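Local coordinates for protein prolyl-ACP dehydrogenase (Oscillatoria sp., PDB 4IRN) that oxidises prolyl groups carried on an acyl carrier protein during biosynthesis of the cyanotoxin anatoxin-a, using FAD as its cofactor, at residues R74-K79 against N118-A123; F203-T208 against P228-S233. All blocks are in the same frame, centred on the assembly; numbering follows the deposited sequence.

Interaction 1: R74-K79 against N118-A123; sequences RDAWQK and NGLIFA
A76 meets L120 through its methyl group: CB of A76 points at the partner helix and lies 3.8 Å from CD2 of L120. The other branch of that leucine turns to the next residue, CD1 of L120 standing 3.9 Å from the backbone N of W77 and 4.1 Å from W77 CB. One isobutyl group thus spans the A76-W77 step of helix 74-83 with its two methyls. W77 supplies the second half of the contact. With CG anti to the backbone N (chi1 180°), its indole reaches outward from the helix, and its six-membered ring comes up to A123. CB of A123 lies in the indole plane, at the edge, 3.7 Å from CZ3 of W77. The carbonyl O of A123 also sits near that plane, 3.5 Å from CH2 of W77, and is hydrogen-bonded to ND2 of N196. H86 and H127 bring further rings against the indole, H127 edge-to-face. The segment axes pass 10.7 Å apart at -50°, and L120 and the W77 indole fill most of the space between them, meeting the small side chains of A76 and A123. Both helices belong to the N-terminal α-helical domain of the acyl-CoA dehydrogenase fold. F122, next to A123, turns elsewhere, touching the FAD and stacking on Y399, so the helix packs on its neighbour with L120 and A123 and reaches the flavin cofactor with F122. The side chains that meet are apolar and buried, so cohesion comes from van der Waals packing and exclusion of water, while the polar atom at the indole edge, O of A123, has its hydrogen bond from N196.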
ATOM      1  N   ARG A  74      38.131  -4.107  11.186  1.00 18.80           N
ATOM      2  CA  ARG A  74      38.996  -3.040  11.678  1.00 19.29           C
ATOM      3  C   ARG A  74      39.951  -2.544  10.602  1.00 25.09           C
ATOM      4  O   ARG A  74      40.242  -1.347  10.557  1.00 25.87           O
ATOM      5  CB  ARG A  74      39.767  -3.483  12.911  1.00 20.05           C
ATOM      6  CG  ARG A  74      40.124  -2.311  13.821  1.00 33.32           C
ATOM      7  CD  ARG A  74      40.907  -2.793  15.016  1.00 43.96           C
ATOM      8  NE  ARG A  74      40.506  -2.132  16.260  1.00 47.92           N
ATOM      9  CZ  ARG A  74      39.703  -2.670  17.180  1.00 59.03           C
ATOM     10  NH1 ARG A  74      39.165  -3.870  16.983  1.00 38.50           N
ATOM     11  NH2 ARG A  74      39.404  -1.997  18.284  1.00 48.59           N
ATOM     12  N   ASP A  75      40.420  -3.464   9.733  1.00 21.91           N
ATOM     13  CA  ASP A  75      41.317  -3.157   8.619  1.00 22.37           C
ATOM     14  C   ASP A  75      40.680  -2.146   7.658  1.00 24.74           C
ATOM     15  O   ASP A  75      41.335  -1.183   7.258  1.00 23.46           O
ATOM     16  CB  ASP A  75      41.730  -4.437   7.872  1.00 25.15           C
ATOM     17  CG  ASP A  75      43.005  -5.107   8.371  1.00 45.97           C
ATOM     18  OD1 ASP A  75      43.357  -4.923   9.573  1.00 47.45           O
ATOM     19  OD2 ASP A  75      43.640  -5.828   7.577  1.00 57.06           O
ATOM     20  N   ALA A  76      39.394  -2.354   7.325  1.00 21.38           N
ATOM     21  CA  ALA A  76      38.620  -1.489   6.438  1.00 21.18           C
ATOM     22  C   ALA A  76      38.305  -0.139   7.080  1.00 26.14           C
ATOM     23  O   ALA A  76      38.257   0.859   6.359  1.00 25.82           O
ATOM     24  CB  ALA A  76      37.344  -2.187   6.000  1.00 21.77           C
ATOM     25  N   TRP A  77      38.115  -0.100   8.422  1.00 23.66           N
ATOM     26  CA  TRP A  77      37.877   1.138   9.175  1.00 24.12           C
ATOM     27  C   TRP A  77      39.118   2.021   9.069  1.00 29.12           C
ATOM     28  O   TRP A  77      38.990   3.211   8.756  1.00 29.18           O
ATOM     29  CB  TRP A  77      37.553   0.842  10.658  1.00 23.26           C
ATOM     30  CG  TRP A  77      37.299   2.063  11.511  1.00 24.61           C
ATOM     31  CD1 TRP A  77      38.224   2.965  11.949  1.00 27.67           C
ATOM     32  CD2 TRP A  77      36.034   2.498  12.049  1.00 24.70           C
ATOM     33  NE1 TRP A  77      37.613   3.951  12.694  1.00 27.10           N
ATOM     34  CE2 TRP A  77      36.274   3.686  12.778  1.00 28.81           C
ATOM     35  CE3 TRP A  77      34.721   1.990  11.997  1.00 26.15           C
ATOM     36  CZ2 TRP A  77      35.247   4.394  13.421  1.00 28.44           C
ATOM     37  CZ3 TRP A  77      33.714   2.680  12.661  1.00 27.83           C
ATOM     38  CH2 TRP A  77      33.975   3.866  13.362  1.00 28.51           C
ATOM     39  N   GLN A  78      40.308   1.426   9.336  1.00 26.20           N
ATOM     40  CA  GLN A  78      41.632   2.059   9.267  1.00 25.77           C
ATOM     41  C   GLN A  78      41.916   2.638   7.884  1.00 28.10           C
ATOM     42  O   GLN A  78      42.365   3.771   7.785  1.00 27.96           O
ATOM     43  CB  GLN A  78      42.734   1.057   9.651  1.00 27.27           C
ATOM     44  CG  GLN A  78      42.833   0.715  11.146  1.00 47.07           C
ATOM     45  CD  GLN A  78      43.641  -0.555  11.445  1.00 75.01           C
ATOM     46  OE1 GLN A  78      44.245  -1.181  10.564  1.00 72.08           O
ATOM     47  NE2 GLN A  78      43.499  -1.088  12.654  1.00 68.59           N
ATOM     48  N   LYS A  79      41.621   1.874   6.823  1.00 23.39           N
ATOM     49  CA  LYS A  79      41.808   2.280   5.422  1.00 22.84           C
ATOM     50  C   LYS A  79      40.916   3.456   5.032  1.00 26.34           C
ATOM     51  O   LYS A  79      41.367   4.343   4.308  1.00 26.10           O
ATOM     52  CB  LYS A  79      41.618   1.098   4.456  1.00 24.40           C
ATOM     53  CG  LYS A  79      42.801   0.159   4.415  1.00 32.71           C
ATOM     54  CD  LYS A  79      42.646  -0.874   3.323  1.00 46.09           C
ATOM     55  CE  LYS A  79      43.787  -1.857   3.278  1.00 64.70           C
ATOM     56  NZ  LYS A  79      44.979  -1.264   2.620  1.00 79.22           N
ATOM     57  N   ASN A 118      27.522  -3.106   4.932  1.00 10.73           N
ATOM     58  CA  ASN A 118      26.570  -2.146   5.479  1.00 10.06           C
ATOM     59  C   ASN A 118      26.788  -1.872   6.970  1.00 14.03           C
ATOM     60  O   ASN A 118      26.542  -0.752   7.423  1.00 14.00           O
ATOM     61  CB  ASN A 118      25.123  -2.569   5.174  1.00  9.49           C
ATOM     62  CG  ASN A 118      24.835  -2.695   3.700  1.00 31.77           C
ATOM     63  OD1 ASN A 118      24.965  -1.741   2.936  1.00 34.20           O
ATOM     64  ND2 ASN A 118      24.466  -3.885   3.259  1.00 20.46           N
ATOM     65  N   GLY A 119      27.258  -2.879   7.705  1.00 10.03           N
ATOM     66  CA  GLY A 119      27.555  -2.761   9.129  1.00  9.81           C
ATOM     67  C   GLY A 119      28.687  -1.790   9.413  1.00 13.92           C
ATOM     68  O   GLY A 119      28.597  -1.000  10.362  1.00 13.33           O
ATOM     69  N   LEU A 120      29.754  -1.825   8.561  1.00  9.74           N
ATOM     70  CA  LEU A 120      30.914  -0.933   8.671  1.00  9.59           C
ATOM     71  C   LEU A 120      30.459   0.491   8.396  1.00 15.82           C
ATOM     72  O   LEU A 120      30.783   1.393   9.173  1.00 16.97           O
ATOM     73  CB  LEU A 120      32.040  -1.348   7.697  1.00  9.14           C
ATOM     74  CG  LEU A 120      33.282  -0.433   7.612  1.00 12.37           C
ATOM     75  CD1 LEU A 120      34.296  -0.726   8.721  1.00 11.77           C
ATOM     76  CD2 LEU A 120      33.939  -0.555   6.267  1.00 12.54           C
ATOM     77  N   ILE A 121      29.670   0.671   7.316  1.00 12.19           N
ATOM     78  CA  ILE A 121      29.092   1.948   6.903  1.00 11.98           C
ATOM     79  C   ILE A 121      28.281   2.569   8.068  1.00 15.99           C
ATOM     80  O   ILE A 121      28.461   3.753   8.371  1.00 15.64           O
ATOM     81  CB  ILE A 121      28.262   1.782   5.599  1.00 14.79           C
ATOM     82  CG1 ILE A 121      29.169   1.417   4.391  1.00 14.70           C
ATOM     83  CG2 ILE A 121      27.451   3.038   5.318  1.00 15.13           C
ATOM     84  CD1 ILE A 121      28.445   0.761   3.180  1.00 19.95           C
ATOM     85  N   PHE A 122      27.427   1.755   8.737  1.00 12.48           N
ATOM     86  CA  PHE A 122      26.616   2.196   9.874  1.00 11.83           C
ATOM     87  C   PHE A 122      27.504   2.608  11.057  1.00 18.29           C
ATOM     88  O   PHE A 122      27.273   3.670  11.641  1.00 19.11           O
ATOM     89  CB  PHE A 122      25.565   1.136  10.263  1.00 12.60           C
ATOM     90  CG  PHE A 122      24.909   1.319  11.616  1.00 14.02           C
ATOM     91  CD1 PHE A 122      24.172   2.464  11.907  1.00 16.67           C
ATOM     92  CD2 PHE A 122      25.006   0.333  12.593  1.00 15.77           C
ATOM     93  CE1 PHE A 122      23.586   2.632  13.162  1.00 17.41           C
ATOM     94  CE2 PHE A 122      24.395   0.493  13.838  1.00 18.26           C
ATOM     95  CZ  PHE A 122      23.688   1.636  14.113  1.00 16.41           C
ATOM     96  N   ALA A 123      28.531   1.788  11.377  1.00 15.14           N
ATOM     97  CA  ALA A 123      29.489   2.018  12.472  1.00 15.01           C
ATOM     98  C   ALA A 123      30.261   3.340  12.297  1.00 19.99           C
ATOM     99  O   ALA A 123      30.450   4.076  13.271  1.00 19.90           O
ATOM    100  CB  ALA A 123      30.457   0.854  12.566  1.00 15.62           C
TER

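Interaction 2: F203-T208 against P228-S233; sequences FIIFAT and PGLILS
F203 has the most surface buried by the contact, its ring reaching from near the start of strand 202-208 to two leucines of the 228-233 segment. L230 meets the ring at CE1 and CD1: CD2 of L230 lies 3.6 Å from CE1 and 3.7 Å from CD1 of F203, so a single methyl rests against the bond between those two ring carbons. The approach is oblique to the ring. A chi1 of -170° sets CG of L230 beside its carbonyl carbon and carries the forked end toward F203. CD1 of L230 makes a looser contact, 4.4 Å from CD1 of I205, two residues further along on the same side of the strand as F203. The strands do not pair. Their axes pass 12.0 Å apart at 103°, nearly perpendicular, and they belong to different sheets of the β-domain in the middle of the acyl-CoA dehydrogenase fold: 202-208 is flanked by 158-161 and 218-224, whereas 230-232 borders 249-257 at the margin of the other sheet. Between these two segments the contact is made by side chains. L232, coming from the direction opposite to F203, puts its CD1 3.8 Å from CZ of F203, the far end of the phenylalanine ring. The two leucines therefore reach the neighbouring ring atoms CE1 and CZ from successive inward positions of one strand, with I231 between them directed elsewhere. L249 of strand 249-257 touches I205, L230 and L232 alike, extending the apolar layer, and L251 adds to it beside L230. F203 and I205 are buried, whereas L230 and L232 remain partly exposed.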
ATOM      1  N   PHE A 203      33.349   7.932  24.805  1.00 10.53           N
ATOM      2  CA  PHE A 203      31.917   7.727  24.947  1.00  9.95           C
ATOM      3  C   PHE A 203      31.177   9.043  25.135  1.00 15.71           C
ATOM      4  O   PHE A 203      31.503   9.805  26.042  1.00 16.17           O
ATOM      5  CB  PHE A 203      31.637   6.771  26.118  1.00 11.06           C
ATOM      6  CG  PHE A 203      32.065   5.341  25.866  1.00 12.19           C
ATOM      7  CD1 PHE A 203      33.365   4.928  26.137  1.00 15.01           C
ATOM      8  CD2 PHE A 203      31.159   4.400  25.383  1.00 13.48           C
ATOM      9  CE1 PHE A 203      33.757   3.603  25.904  1.00 15.71           C
ATOM     10  CE2 PHE A 203      31.554   3.075  25.149  1.00 15.78           C
ATOM     11  CZ  PHE A 203      32.849   2.686  25.414  1.00 14.01           C
ATOM     12  N   ILE A 204      30.199   9.320  24.261  1.00 11.71           N
ATOM     13  CA  ILE A 204      29.343  10.508  24.346  1.00 11.45           C
ATOM     14  C   ILE A 204      28.086  10.055  25.112  1.00 16.14           C
ATOM     15  O   ILE A 204      27.251   9.334  24.566  1.00 15.84           O
ATOM     16  CB  ILE A 204      29.039  11.134  22.947  1.00 14.09           C
ATOM     17  CG1 ILE A 204      30.326  11.418  22.108  1.00 13.82           C
ATOM     18  CG2 ILE A 204      28.124  12.359  23.032  1.00 13.97           C
ATOM     19  CD1 ILE A 204      31.393  12.357  22.715  1.00 13.46           C
ATOM     20  N   ILE A 205      27.990  10.434  26.377  1.00 15.59           N
ATOM     21  CA  ILE A 205      26.925  10.005  27.283  1.00 16.06           C
ATOM     22  C   ILE A 205      25.934  11.100  27.655  1.00 19.37           C
ATOM     23  O   ILE A 205      26.327  12.180  28.073  1.00 18.12           O
ATOM     24  CB  ILE A 205      27.531   9.276  28.517  1.00 18.91           C
ATOM     25  CG1 ILE A 205      28.564   8.217  28.048  1.00 19.33           C
ATOM     26  CG2 ILE A 205      26.458   8.736  29.456  1.00 18.89           C
ATOM     27  CD1 ILE A 205      28.767   6.984  28.850  1.00 26.30           C
ATOM     28  N   PHE A 206      24.638  10.782  27.526  1.00 15.88           N
ATOM     29  CA  PHE A 206      23.520  11.667  27.853  1.00 15.60           C
ATOM     30  C   PHE A 206      22.980  11.292  29.220  1.00 18.18           C
ATOM     31  O   PHE A 206      22.468  10.193  29.398  1.00 17.73           O
ATOM     32  CB  PHE A 206      22.448  11.628  26.743  1.00 17.18           C
ATOM     33  CG  PHE A 206      22.900  12.381  25.511  1.00 18.26           C
ATOM     34  CD1 PHE A 206      23.660  11.752  24.525  1.00 20.53           C
ATOM     35  CD2 PHE A 206      22.582  13.722  25.342  1.00 20.07           C
ATOM     36  CE1 PHE A 206      24.114  12.463  23.404  1.00 20.99           C
ATOM     37  CE2 PHE A 206      23.022  14.427  24.212  1.00 23.35           C
ATOM     38  CZ  PHE A 206      23.783  13.792  23.249  1.00 20.98           C
ATOM     39  N   ALA A 207      23.164  12.176  30.199  1.00 15.56           N
ATOM     40  CA  ALA A 207      22.755  11.974  31.595  1.00 15.66           C
ATOM     41  C   ALA A 207      21.929  13.160  32.129  1.00 19.68           C
ATOM     42  O   ALA A 207      21.703  14.126  31.401  1.00 18.62           O
ATOM     43  CB  ALA A 207      23.991  11.749  32.468  1.00 16.46           C
ATOM     44  N   THR A 208      21.467  13.077  33.394  1.00 17.14           N
ATOM     45  CA  THR A 208      20.686  14.138  34.039  1.00 16.78           C
ATOM     46  C   THR A 208      21.298  14.588  35.370  1.00 21.75           C
ATOM     47  O   THR A 208      21.707  13.750  36.175  1.00 21.34           O
ATOM     48  CB  THR A 208      19.174  13.796  34.082  1.00 18.89           C
ATOM     49  OG1 THR A 208      18.436  14.928  34.547  1.00 19.26           O
ATOM     50  CG2 THR A 208      18.846  12.561  34.928  1.00 12.18           C
ATOM     51  N   PRO A 228      37.344   3.883  35.493  1.00 35.46           N
ATOM     52  CA  PRO A 228      36.730   3.011  36.506  1.00 34.57           C
ATOM     53  C   PRO A 228      35.242   3.327  36.685  1.00 37.18           C
ATOM     54  O   PRO A 228      34.865   4.479  36.906  1.00 35.35           O
ATOM     55  CB  PRO A 228      37.562   3.294  37.762  1.00 36.26           C
ATOM     56  CG  PRO A 228      38.843   3.832  37.261  1.00 40.63           C
ATOM     57  CD  PRO A 228      38.489   4.628  36.055  1.00 36.44           C
ATOM     58  N   GLY A 229      34.430   2.306  36.463  1.00 34.60           N
ATOM     59  CA  GLY A 229      32.974   2.390  36.547  1.00 34.32           C
ATOM     60  C   GLY A 229      32.236   2.182  35.240  1.00 36.78           C
ATOM     61  O   GLY A 229      31.014   2.052  35.245  1.00 36.03           O
ATOM     62  N   LEU A 230      32.977   2.153  34.122  1.00 33.04           N
ATOM     63  CA  LEU A 230      32.457   1.982  32.771  1.00 32.65           C
ATOM     64  C   LEU A 230      32.502   0.482  32.391  1.00 34.97           C
ATOM     65  O   LEU A 230      33.562  -0.040  32.045  1.00 34.40           O
ATOM     66  CB  LEU A 230      33.304   2.854  31.824  1.00 33.03           C
ATOM     67  CG  LEU A 230      32.839   3.036  30.386  1.00 38.31           C
ATOM     68  CD1 LEU A 230      31.778   4.115  30.290  1.00 38.74           C
ATOM     69  CD2 LEU A 230      34.003   3.438  29.516  1.00 40.60           C
ATOM     70  N   ILE A 231      31.345  -0.204  32.495  1.00 30.33           N
ATOM     71  CA  ILE A 231      31.187  -1.643  32.241  1.00 29.61           C
ATOM     72  C   ILE A 231      30.450  -1.939  30.937  1.00 31.00           C
ATOM     73  O   ILE A 231      29.318  -1.487  30.748  1.00 31.14           O
ATOM     74  CB  ILE A 231      30.531  -2.337  33.470  1.00 33.09           C
ATOM     75  CG1 ILE A 231      31.420  -2.152  34.727  1.00 33.69           C
ATOM     76  CG2 ILE A 231      30.236  -3.818  33.190  1.00 33.83           C
ATOM     77  CD1 ILE A 231      30.732  -2.225  36.025  1.00 43.69           C
ATOM     78  N   LEU A 232      31.089  -2.734  30.065  1.00 25.09           N
ATOM     79  CA  LEU A 232      30.536  -3.136  28.776  1.00 24.13           C
ATOM     80  C   LEU A 232      30.244  -4.629  28.714  1.00 28.45           C
ATOM     81  O   LEU A 232      30.991  -5.435  29.281  1.00 28.74           O
ATOM     82  CB  LEU A 232      31.490  -2.752  27.642  1.00 23.71           C
ATOM     83  CG  LEU A 232      31.521  -1.274  27.278  1.00 27.43           C
ATOM     84  CD1 LEU A 232      32.918  -0.841  26.936  1.00 27.15           C
ATOM     85  CD2 LEU A 232      30.565  -0.972  26.133  1.00 29.60           C
ATOM     86  N   SER A 233      29.154  -4.989  28.025  1.00 24.25           N
ATOM     87  CA  SER A 233      28.746  -6.374  27.823  1.00 23.71           C
ATOM     88  C   SER A 233      29.355  -6.874  26.508  1.00 29.31           C
ATOM     89  O   SER A 233      30.044  -6.120  25.817  1.00 30.38           O
ATOM     90  CB  SER A 233      27.223  -6.469  27.772  1.00 25.52           C
ATOM     91  OG  SER A 233      26.704  -6.080  26.509  1.00 30.66           O
TER

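In the fold
After helices 42-58 and 63-69 the chain enters helix 74-83, passes through helix 101-114 and returns as helix 118-138, where interaction 1 closes a loop of 38 residues inside the N-terminal helical domain. It then leaves through helix 141-153 for the β-domain. There strand 202-208 leads to strand 218-224 beside it, and the chain crosses to the other sheet at 230-232, so interaction 2 closes a shorter loop of 19 residues. The two loops follow in series, neither nested nor crossed. The centres of interactions 1 and 2 lie about 23 Å apart, and the nearest atoms of interactions 1 and 2 about 11 Å. One joins helix to helix, the other sheet to sheet, in successive domains that both border the FAD.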